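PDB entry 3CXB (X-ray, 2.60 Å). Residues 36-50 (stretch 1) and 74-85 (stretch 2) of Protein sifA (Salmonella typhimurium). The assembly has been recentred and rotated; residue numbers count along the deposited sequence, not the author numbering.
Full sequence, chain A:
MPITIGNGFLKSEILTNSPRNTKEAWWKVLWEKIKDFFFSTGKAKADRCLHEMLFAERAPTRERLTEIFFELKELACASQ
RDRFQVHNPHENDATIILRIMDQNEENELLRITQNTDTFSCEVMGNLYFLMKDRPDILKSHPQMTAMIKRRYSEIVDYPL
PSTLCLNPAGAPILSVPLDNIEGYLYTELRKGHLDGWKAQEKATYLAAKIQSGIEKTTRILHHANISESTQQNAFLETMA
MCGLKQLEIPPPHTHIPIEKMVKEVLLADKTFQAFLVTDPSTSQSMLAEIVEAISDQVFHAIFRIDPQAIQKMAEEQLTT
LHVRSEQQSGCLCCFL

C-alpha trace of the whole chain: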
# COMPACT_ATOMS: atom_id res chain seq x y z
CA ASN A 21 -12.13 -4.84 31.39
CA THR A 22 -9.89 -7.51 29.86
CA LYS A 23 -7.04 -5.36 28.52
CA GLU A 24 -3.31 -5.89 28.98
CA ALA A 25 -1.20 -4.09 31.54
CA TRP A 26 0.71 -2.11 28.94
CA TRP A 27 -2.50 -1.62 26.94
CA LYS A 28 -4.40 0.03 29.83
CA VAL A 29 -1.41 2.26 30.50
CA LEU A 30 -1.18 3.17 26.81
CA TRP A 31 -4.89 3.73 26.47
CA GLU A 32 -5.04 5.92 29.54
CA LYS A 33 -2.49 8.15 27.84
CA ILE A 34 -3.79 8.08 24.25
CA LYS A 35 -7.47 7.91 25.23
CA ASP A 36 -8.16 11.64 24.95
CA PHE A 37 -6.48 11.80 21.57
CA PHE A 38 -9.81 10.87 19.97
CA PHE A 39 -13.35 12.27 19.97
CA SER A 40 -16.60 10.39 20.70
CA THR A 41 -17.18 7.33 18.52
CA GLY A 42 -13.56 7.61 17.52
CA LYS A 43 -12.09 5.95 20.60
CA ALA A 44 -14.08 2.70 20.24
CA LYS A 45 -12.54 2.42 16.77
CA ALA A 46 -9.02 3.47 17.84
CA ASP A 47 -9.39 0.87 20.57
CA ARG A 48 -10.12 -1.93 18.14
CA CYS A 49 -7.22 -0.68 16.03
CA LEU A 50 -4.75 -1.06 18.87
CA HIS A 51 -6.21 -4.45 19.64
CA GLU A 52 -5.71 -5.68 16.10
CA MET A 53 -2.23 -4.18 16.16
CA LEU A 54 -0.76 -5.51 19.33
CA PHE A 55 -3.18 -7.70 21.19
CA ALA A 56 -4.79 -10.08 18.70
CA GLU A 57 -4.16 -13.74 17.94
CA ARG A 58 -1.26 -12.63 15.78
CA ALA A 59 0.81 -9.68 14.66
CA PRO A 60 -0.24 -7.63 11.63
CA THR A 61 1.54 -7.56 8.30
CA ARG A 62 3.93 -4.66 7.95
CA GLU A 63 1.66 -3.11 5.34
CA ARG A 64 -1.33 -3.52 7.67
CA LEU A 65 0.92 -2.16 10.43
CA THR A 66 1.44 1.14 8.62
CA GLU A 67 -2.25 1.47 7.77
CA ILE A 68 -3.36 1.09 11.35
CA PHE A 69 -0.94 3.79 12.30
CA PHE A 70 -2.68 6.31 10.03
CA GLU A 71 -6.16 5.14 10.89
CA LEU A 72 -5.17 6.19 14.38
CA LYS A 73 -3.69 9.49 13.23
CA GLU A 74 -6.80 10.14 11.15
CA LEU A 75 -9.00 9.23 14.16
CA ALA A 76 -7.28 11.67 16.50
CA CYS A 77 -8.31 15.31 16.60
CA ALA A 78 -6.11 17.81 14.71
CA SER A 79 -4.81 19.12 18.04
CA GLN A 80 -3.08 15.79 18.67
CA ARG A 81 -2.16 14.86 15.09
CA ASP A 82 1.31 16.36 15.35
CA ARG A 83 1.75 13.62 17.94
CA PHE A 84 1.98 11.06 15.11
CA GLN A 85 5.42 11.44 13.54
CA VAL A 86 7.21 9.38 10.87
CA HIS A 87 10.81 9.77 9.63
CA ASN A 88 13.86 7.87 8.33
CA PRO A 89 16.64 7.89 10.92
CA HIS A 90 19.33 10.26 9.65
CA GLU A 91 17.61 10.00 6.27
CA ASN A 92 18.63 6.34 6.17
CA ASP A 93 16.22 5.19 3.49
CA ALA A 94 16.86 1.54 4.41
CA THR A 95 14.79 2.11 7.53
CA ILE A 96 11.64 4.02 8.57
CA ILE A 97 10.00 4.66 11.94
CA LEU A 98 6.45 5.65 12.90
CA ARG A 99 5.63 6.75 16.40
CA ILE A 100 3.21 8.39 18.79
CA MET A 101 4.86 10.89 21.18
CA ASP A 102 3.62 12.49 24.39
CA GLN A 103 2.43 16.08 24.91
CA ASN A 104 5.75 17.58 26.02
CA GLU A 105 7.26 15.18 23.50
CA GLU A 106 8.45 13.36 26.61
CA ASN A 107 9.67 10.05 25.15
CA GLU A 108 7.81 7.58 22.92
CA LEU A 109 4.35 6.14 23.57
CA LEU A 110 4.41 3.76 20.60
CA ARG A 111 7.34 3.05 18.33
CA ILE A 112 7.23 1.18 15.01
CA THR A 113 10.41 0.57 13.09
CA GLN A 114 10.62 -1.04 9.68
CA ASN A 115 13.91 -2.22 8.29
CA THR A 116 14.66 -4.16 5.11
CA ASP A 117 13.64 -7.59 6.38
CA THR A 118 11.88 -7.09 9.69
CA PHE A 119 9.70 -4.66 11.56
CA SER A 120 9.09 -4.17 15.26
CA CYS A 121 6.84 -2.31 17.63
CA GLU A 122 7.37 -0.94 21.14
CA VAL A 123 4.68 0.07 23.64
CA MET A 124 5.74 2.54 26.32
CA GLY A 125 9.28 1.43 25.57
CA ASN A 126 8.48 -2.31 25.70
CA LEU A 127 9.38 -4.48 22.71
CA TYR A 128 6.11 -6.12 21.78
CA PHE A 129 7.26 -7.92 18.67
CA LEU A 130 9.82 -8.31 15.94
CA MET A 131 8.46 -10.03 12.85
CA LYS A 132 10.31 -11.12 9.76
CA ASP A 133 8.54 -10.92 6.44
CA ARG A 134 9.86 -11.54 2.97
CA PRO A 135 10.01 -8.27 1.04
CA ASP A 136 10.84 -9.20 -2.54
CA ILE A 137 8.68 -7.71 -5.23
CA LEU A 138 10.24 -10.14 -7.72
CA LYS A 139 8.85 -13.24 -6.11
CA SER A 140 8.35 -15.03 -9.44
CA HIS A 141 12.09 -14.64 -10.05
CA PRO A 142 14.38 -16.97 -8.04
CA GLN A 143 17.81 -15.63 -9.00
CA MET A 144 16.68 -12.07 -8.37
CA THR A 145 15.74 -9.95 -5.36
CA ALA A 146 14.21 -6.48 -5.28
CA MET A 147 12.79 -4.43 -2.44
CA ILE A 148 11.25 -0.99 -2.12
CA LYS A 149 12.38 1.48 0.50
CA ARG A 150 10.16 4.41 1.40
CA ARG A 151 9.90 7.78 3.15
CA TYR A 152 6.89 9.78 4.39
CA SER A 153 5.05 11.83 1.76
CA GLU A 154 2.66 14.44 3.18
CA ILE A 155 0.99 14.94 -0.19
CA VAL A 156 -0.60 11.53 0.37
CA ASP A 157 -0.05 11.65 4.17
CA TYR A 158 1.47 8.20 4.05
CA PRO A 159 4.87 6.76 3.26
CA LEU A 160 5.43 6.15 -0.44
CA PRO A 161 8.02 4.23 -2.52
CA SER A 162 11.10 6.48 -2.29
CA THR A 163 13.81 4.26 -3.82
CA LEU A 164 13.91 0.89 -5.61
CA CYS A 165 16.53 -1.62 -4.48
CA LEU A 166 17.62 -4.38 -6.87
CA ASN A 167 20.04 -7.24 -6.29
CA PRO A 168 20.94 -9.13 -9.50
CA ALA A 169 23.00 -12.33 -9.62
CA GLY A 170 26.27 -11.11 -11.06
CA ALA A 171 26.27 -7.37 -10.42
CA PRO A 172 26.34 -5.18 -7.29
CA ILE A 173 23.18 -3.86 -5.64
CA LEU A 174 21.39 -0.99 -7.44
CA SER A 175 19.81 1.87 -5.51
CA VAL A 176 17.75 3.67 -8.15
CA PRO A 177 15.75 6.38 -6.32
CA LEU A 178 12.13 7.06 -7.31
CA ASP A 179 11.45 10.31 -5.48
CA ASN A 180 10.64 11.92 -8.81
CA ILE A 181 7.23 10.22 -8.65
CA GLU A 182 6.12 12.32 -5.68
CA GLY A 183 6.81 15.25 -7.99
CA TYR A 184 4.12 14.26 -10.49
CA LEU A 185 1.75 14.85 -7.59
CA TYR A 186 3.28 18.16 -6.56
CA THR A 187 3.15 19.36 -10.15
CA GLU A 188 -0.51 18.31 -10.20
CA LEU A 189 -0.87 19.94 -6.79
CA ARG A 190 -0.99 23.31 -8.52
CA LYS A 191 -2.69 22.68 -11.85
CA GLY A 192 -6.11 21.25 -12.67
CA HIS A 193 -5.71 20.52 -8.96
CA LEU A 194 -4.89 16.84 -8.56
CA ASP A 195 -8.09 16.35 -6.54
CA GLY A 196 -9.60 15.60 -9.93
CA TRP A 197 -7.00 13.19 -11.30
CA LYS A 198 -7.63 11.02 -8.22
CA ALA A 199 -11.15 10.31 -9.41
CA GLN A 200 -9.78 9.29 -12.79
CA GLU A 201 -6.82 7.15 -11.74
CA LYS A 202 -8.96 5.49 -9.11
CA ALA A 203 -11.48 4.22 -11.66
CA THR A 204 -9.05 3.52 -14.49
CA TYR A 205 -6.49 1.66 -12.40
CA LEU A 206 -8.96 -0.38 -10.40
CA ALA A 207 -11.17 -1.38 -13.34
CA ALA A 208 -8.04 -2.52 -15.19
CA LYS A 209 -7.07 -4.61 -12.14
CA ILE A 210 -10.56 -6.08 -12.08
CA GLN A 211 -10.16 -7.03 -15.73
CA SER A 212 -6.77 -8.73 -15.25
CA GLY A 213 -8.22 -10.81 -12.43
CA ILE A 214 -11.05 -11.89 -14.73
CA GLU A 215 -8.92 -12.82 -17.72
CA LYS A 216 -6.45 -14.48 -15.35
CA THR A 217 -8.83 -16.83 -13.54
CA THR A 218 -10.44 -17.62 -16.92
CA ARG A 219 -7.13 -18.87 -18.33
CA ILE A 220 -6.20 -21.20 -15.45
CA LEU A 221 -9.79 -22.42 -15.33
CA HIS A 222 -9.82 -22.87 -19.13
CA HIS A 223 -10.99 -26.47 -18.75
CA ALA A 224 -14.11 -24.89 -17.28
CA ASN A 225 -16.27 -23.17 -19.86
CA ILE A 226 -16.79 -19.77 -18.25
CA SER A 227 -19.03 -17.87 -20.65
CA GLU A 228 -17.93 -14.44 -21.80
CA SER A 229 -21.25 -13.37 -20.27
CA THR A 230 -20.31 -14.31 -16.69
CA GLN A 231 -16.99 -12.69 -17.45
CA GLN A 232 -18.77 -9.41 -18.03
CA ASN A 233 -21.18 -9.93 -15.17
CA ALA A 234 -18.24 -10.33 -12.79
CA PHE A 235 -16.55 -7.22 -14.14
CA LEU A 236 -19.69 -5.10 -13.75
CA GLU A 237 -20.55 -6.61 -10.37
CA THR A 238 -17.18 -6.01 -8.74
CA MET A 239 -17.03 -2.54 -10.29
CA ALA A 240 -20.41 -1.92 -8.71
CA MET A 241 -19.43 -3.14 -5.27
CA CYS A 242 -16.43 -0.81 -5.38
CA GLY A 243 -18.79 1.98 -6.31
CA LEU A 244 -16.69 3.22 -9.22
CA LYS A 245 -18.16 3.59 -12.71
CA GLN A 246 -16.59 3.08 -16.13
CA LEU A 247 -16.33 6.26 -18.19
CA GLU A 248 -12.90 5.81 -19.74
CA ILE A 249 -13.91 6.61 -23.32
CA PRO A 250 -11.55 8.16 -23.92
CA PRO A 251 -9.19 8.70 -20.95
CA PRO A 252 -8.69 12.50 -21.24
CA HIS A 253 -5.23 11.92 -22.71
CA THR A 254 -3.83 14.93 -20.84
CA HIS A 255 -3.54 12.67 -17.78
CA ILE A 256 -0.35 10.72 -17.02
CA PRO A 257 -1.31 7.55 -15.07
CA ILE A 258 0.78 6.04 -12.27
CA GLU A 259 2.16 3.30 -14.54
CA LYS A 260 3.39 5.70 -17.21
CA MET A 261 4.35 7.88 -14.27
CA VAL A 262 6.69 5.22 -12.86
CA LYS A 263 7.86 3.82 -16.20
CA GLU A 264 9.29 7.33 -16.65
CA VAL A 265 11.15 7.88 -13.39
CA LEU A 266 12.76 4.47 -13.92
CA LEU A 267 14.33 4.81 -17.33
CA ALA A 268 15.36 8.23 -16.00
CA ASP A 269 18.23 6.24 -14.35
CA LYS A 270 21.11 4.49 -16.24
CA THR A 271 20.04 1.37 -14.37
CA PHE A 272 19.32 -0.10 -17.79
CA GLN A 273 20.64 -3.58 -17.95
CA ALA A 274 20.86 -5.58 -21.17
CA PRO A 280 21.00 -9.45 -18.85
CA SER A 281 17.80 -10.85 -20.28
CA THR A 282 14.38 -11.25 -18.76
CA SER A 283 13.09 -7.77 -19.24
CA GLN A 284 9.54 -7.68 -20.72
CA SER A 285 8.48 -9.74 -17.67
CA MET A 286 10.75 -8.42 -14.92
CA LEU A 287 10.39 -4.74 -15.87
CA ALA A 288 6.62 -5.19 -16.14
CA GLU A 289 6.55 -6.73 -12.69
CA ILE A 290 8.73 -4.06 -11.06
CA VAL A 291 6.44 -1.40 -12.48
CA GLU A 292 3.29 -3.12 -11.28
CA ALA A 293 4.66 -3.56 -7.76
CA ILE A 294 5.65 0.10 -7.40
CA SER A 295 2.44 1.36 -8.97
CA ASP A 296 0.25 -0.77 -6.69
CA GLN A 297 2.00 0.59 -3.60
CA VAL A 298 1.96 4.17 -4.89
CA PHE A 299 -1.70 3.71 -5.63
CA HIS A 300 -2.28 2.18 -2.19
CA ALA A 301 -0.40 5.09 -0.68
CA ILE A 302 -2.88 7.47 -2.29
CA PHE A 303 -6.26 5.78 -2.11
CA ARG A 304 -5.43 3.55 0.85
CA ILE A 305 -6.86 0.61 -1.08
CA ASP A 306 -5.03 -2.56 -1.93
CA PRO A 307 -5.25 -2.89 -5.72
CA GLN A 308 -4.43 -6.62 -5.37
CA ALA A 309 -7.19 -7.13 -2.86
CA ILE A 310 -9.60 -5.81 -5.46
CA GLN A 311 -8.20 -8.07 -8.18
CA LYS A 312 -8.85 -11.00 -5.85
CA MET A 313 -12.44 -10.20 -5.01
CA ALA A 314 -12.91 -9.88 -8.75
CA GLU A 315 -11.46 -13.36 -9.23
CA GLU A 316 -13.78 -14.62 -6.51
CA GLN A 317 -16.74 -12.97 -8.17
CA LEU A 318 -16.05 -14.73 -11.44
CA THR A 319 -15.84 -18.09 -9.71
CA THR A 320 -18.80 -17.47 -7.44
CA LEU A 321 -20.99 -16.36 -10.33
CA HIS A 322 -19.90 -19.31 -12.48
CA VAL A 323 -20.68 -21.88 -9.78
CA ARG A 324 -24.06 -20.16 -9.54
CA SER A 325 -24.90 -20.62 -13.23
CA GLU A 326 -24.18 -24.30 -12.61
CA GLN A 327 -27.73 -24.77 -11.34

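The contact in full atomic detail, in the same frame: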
# COMPACT_ATOMS: atom_id res chain seq x y z
N ASP A 36 -7.60 10.33 25.28
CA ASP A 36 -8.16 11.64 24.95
C ASP A 36 -7.73 12.16 23.60
O ASP A 36 -8.12 13.25 23.21
CB ASP A 36 -7.80 12.66 26.03
CG ASP A 36 -8.27 12.23 27.42
OD1 ASP A 36 -9.48 11.97 27.60
OD2 ASP A 36 -7.40 12.15 28.32
N PHE A 37 -6.93 11.38 22.89
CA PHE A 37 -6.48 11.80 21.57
C PHE A 37 -7.59 11.68 20.53
O PHE A 37 -7.43 12.15 19.40
CB PHE A 37 -5.29 10.94 21.14
CG PHE A 37 -4.00 11.33 21.79
CD1 PHE A 37 -3.88 11.35 23.18
CD2 PHE A 37 -2.89 11.66 21.02
CE1 PHE A 37 -2.67 11.69 23.79
CE2 PHE A 37 -1.68 12.01 21.62
CZ PHE A 37 -1.57 12.03 23.01
N PHE A 38 -8.71 11.07 20.90
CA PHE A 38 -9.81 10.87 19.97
C PHE A 38 -11.16 11.31 20.51
O PHE A 38 -11.43 11.18 21.70
CB PHE A 38 -9.89 9.41 19.58
CG PHE A 38 -8.56 8.78 19.35
CD1 PHE A 38 -7.90 8.15 20.40
CD2 PHE A 38 -7.98 8.77 18.09
CE1 PHE A 38 -6.67 7.53 20.19
CE2 PHE A 38 -6.76 8.15 17.87
CZ PHE A 38 -6.10 7.52 18.92
N PHE A 39 -12.01 11.80 19.61
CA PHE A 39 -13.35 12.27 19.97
C PHE A 39 -14.28 11.17 20.48
O PHE A 39 -13.83 10.18 21.06
CB PHE A 39 -13.99 12.98 18.78
CG PHE A 39 -14.13 12.12 17.56
CD1 PHE A 39 -13.01 11.63 16.90
CD2 PHE A 39 -15.40 11.80 17.06
CE1 PHE A 39 -13.13 10.85 15.76
CE2 PHE A 39 -15.53 11.01 15.91
CZ PHE A 39 -14.39 10.53 15.26
N SER A 40 -15.58 11.34 20.25
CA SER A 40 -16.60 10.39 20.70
C SER A 40 -16.45 8.96 20.17
O SER A 40 -15.70 8.16 20.72
CB SER A 40 -17.99 10.93 20.34
OG SER A 40 -19.00 10.03 20.76
N THR A 41 -17.19 8.65 19.12
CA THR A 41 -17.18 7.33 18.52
C THR A 41 -15.80 6.91 18.06
O THR A 41 -15.54 5.74 17.81
CB THR A 41 -18.10 7.30 17.30
OG1 THR A 41 -19.42 7.65 17.70
CG2 THR A 41 -18.09 5.93 16.65
N GLY A 42 -14.91 7.89 17.97
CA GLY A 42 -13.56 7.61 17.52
C GLY A 42 -12.71 6.71 18.40
O GLY A 42 -11.88 5.96 17.88
N LYS A 43 -12.90 6.77 19.71
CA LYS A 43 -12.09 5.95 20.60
C LYS A 43 -12.43 4.45 20.57
O LYS A 43 -11.54 3.61 20.74
CB LYS A 43 -12.17 6.50 22.03
CG LYS A 43 -13.51 6.31 22.71
CD LYS A 43 -13.51 6.96 24.08
CE LYS A 43 -14.84 6.71 24.82
NZ LYS A 43 -14.85 7.23 26.23
N ALA A 44 -13.69 4.11 20.34
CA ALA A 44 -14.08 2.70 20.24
C ALA A 44 -13.36 2.10 19.03
O ALA A 44 -12.92 0.94 19.06
CB ALA A 44 -15.58 2.57 20.09
N LYS A 45 -13.23 2.88 17.96
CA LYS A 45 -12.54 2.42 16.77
C LYS A 45 -11.01 2.41 16.95
O LYS A 45 -10.32 1.50 16.49
CB LYS A 45 -12.91 3.28 15.55
CG LYS A 45 -14.37 3.14 15.11
CD LYS A 45 -14.70 4.10 13.96
CE LYS A 45 -16.17 4.03 13.56
NZ LYS A 45 -16.49 4.87 12.37
N ALA A 46 -10.47 3.42 17.62
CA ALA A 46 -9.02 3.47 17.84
C ALA A 46 -8.63 2.35 18.81
O ALA A 46 -7.48 1.89 18.84
CB ALA A 46 -8.62 4.83 18.41
N ASP A 47 -9.60 1.92 19.59
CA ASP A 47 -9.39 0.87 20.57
C ASP A 47 -9.28 -0.48 19.86
O ASP A 47 -8.44 -1.31 20.20
CB ASP A 47 -10.54 0.86 21.58
CG ASP A 47 -10.43 -0.26 22.59
OD1 ASP A 47 -10.61 -1.42 22.21
OD2 ASP A 47 -10.16 0.02 23.77
N ARG A 48 -10.15 -0.69 18.88
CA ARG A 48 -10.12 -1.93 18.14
C ARG A 48 -8.87 -1.95 17.27
O ARG A 48 -8.31 -3.01 17.00
CB ARG A 48 -11.38 -2.10 17.30
CG ARG A 48 -11.93 -3.53 17.32
CD ARG A 48 -12.11 -4.02 18.75
NE ARG A 48 -12.65 -5.38 18.81
CZ ARG A 48 -12.85 -6.06 19.94
NH1 ARG A 48 -12.55 -5.51 21.11
NH2 ARG A 48 -13.36 -7.29 19.90
N CYS A 49 -8.43 -0.78 16.82
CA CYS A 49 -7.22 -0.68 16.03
C CYS A 49 -6.05 -1.24 16.84
O CYS A 49 -5.39 -2.20 16.43
CB CYS A 49 -6.90 0.78 15.71
SG CYS A 49 -7.74 1.46 14.30
N LEU A 50 -5.81 -0.63 17.99
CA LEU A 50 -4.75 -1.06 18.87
C LEU A 50 -4.84 -2.55 19.10
O LEU A 50 -3.84 -3.28 19.01
CB LEU A 50 -4.85 -0.33 20.21
CG LEU A 50 -4.53 1.16 20.18
CD1 LEU A 50 -4.99 1.82 21.48
CD2 LEU A 50 -3.03 1.34 20.00
N GLU A 74 -5.58 9.58 11.73
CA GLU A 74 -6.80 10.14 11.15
C GLU A 74 -7.92 10.19 12.21
O GLU A 74 -8.74 11.10 12.20
CB GLU A 74 -7.22 9.29 9.94
CG GLU A 74 -8.07 10.01 8.90
CD GLU A 74 -9.49 10.34 9.39
OE1 GLU A 74 -10.16 9.44 9.95
OE2 GLU A 74 -9.94 11.49 9.21
N LEU A 75 -7.95 9.23 13.13
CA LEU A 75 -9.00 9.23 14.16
C LEU A 75 -8.80 10.28 15.25
O LEU A 75 -9.76 10.71 15.91
CB LEU A 75 -9.11 7.86 14.83
CG LEU A 75 -9.70 6.72 14.01
CD1 LEU A 75 -9.62 5.41 14.80
CD2 LEU A 75 -11.15 7.04 13.64
N ALA A 76 -7.56 10.69 15.47
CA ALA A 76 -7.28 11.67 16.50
C ALA A 76 -7.65 13.06 16.01
O ALA A 76 -7.65 13.32 14.81
CB ALA A 76 -5.81 11.61 16.88
N CYS A 77 -7.96 13.95 16.95
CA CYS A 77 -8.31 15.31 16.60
C CYS A 77 -7.05 16.01 16.07
O CYS A 77 -5.94 15.58 16.37
CB CYS A 77 -8.87 16.06 17.82
SG CYS A 77 -7.79 16.19 19.30
N ALA A 78 -7.24 17.07 15.29
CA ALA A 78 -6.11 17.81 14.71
C ALA A 78 -5.13 18.31 15.78
O ALA A 78 -3.93 18.39 15.54
CB ALA A 78 -6.62 18.98 13.89
N SER A 79 -5.65 18.64 16.95
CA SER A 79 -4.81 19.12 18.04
C SER A 79 -3.69 18.12 18.31
O SER A 79 -2.53 18.50 18.42
CB SER A 79 -5.64 19.29 19.32
OG SER A 79 -6.81 20.05 19.11
N GLN A 80 -4.05 16.84 18.39
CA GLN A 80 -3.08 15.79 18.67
C GLN A 80 -2.41 15.11 17.47
O GLN A 80 -1.57 14.24 17.65
CB GLN A 80 -3.73 14.72 19.55
CG GLN A 80 -4.53 15.28 20.70
CD GLN A 80 -3.87 16.49 21.33
OE1 GLN A 80 -2.69 16.45 21.67
NE2 GLN A 80 -4.62 17.57 21.48
N ARG A 81 -2.77 15.50 16.25
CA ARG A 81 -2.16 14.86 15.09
C ARG A 81 -0.66 15.08 14.93
O ARG A 81 0.02 14.27 14.30
CB ARG A 81 -2.91 15.24 13.81
CG ARG A 81 -4.27 14.58 13.72
CD ARG A 81 -5.00 14.86 12.41
NE ARG A 81 -6.38 14.35 12.46
CZ ARG A 81 -7.27 14.45 11.48
NH1 ARG A 81 -6.95 15.04 10.33
NH2 ARG A 81 -8.48 13.95 11.63
N ASP A 82 -0.13 16.17 15.48
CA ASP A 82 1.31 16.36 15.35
C ASP A 82 2.00 15.37 16.29
O ASP A 82 3.22 15.29 16.32
CB ASP A 82 1.74 17.81 15.65
CG ASP A 82 1.29 18.29 17.01
OD1 ASP A 82 1.36 17.50 17.97
OD2 ASP A 82 0.89 19.48 17.12
N ARG A 83 1.20 14.62 17.03
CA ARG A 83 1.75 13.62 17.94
C ARG A 83 2.12 12.34 17.19
O ARG A 83 2.76 11.47 17.75
CB ARG A 83 0.75 13.25 19.04
CG ARG A 83 0.46 14.31 20.09
CD ARG A 83 1.73 14.88 20.68
NE ARG A 83 2.20 16.01 19.88
CZ ARG A 83 3.43 16.51 19.94
NH1 ARG A 83 3.76 17.55 19.18
NH2 ARG A 83 4.34 15.97 20.75
N PHE A 84 1.69 12.23 15.93
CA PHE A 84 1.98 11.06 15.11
C PHE A 84 3.07 11.40 14.10
O PHE A 84 2.79 11.91 13.01
CB PHE A 84 0.73 10.60 14.36
CG PHE A 84 -0.37 10.13 15.25
CD1 PHE A 84 -1.17 11.03 15.92
CD2 PHE A 84 -0.62 8.76 15.41
CE1 PHE A 84 -2.20 10.58 16.76
CE2 PHE A 84 -1.64 8.29 16.24
CZ PHE A 84 -2.43 9.20 16.92
N GLN A 85 4.32 11.09 14.43
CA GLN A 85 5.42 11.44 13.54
C GLN A 85 6.09 10.24 12.87
O GLN A 85 6.20 9.17 13.47
CB GLN A 85 6.44 12.24 14.34
CG GLN A 85 5.79 13.23 15.32
CD GLN A 85 6.72 13.67 16.44
OE1 GLN A 85 7.33 12.85 17.11
NE2 GLN A 85 6.81 14.98 16.65

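A single backbone hydrogen bond ties these two stretches of SifA together, and its acceptor does double duty. Phe-37 O receives the amide of Cys-77 (N to O, 3.1 Å, 147° at the hydrogen) and also lies 2.9 Å from Ala-76 CA in a CA-H...O contact. The arrangement illustrates a general principle: where a chain leaves a helix at its C-terminal end, the carbonyls of the last turn lose their helical partners, and amides beyond the exit no longer follow the helical pattern, so both can be met by other groups. Here Ala-76 is the first residue to leave helical phi/psi, and its own carbonyl is taken by the Arg-81 side chain, whose NE lies 2.9 Å from Ala-76 O.

Around this polar point, aromatic rings pack against side chains and peptide groups alike. The ring of Phe-37 is covered on one face by Gln-80 CG, while Phe-84 CE1 meets its edge, 4.4 Å from Phe-37 CD2. Phe-38 turns its own edge to the backbone of the helix end, with CD2 3.3 Å from both Leu-75 C and Ala-76 N, and its CE2 reaches 3.7 Å from Ala-76 CB.

Leu-75 packs on Phe-38 through CB and on the helix that follows in stretch 1 through CD1. Its side chain points toward stretch 1, and CD1 lies along the helix from Gly-42 to Cys-49, closest at Ala-46 N (3.6 Å) and 3.8 Å from Ala-46 CB, with Cys-49 SG more distant at 4.4 Å from the same CD1.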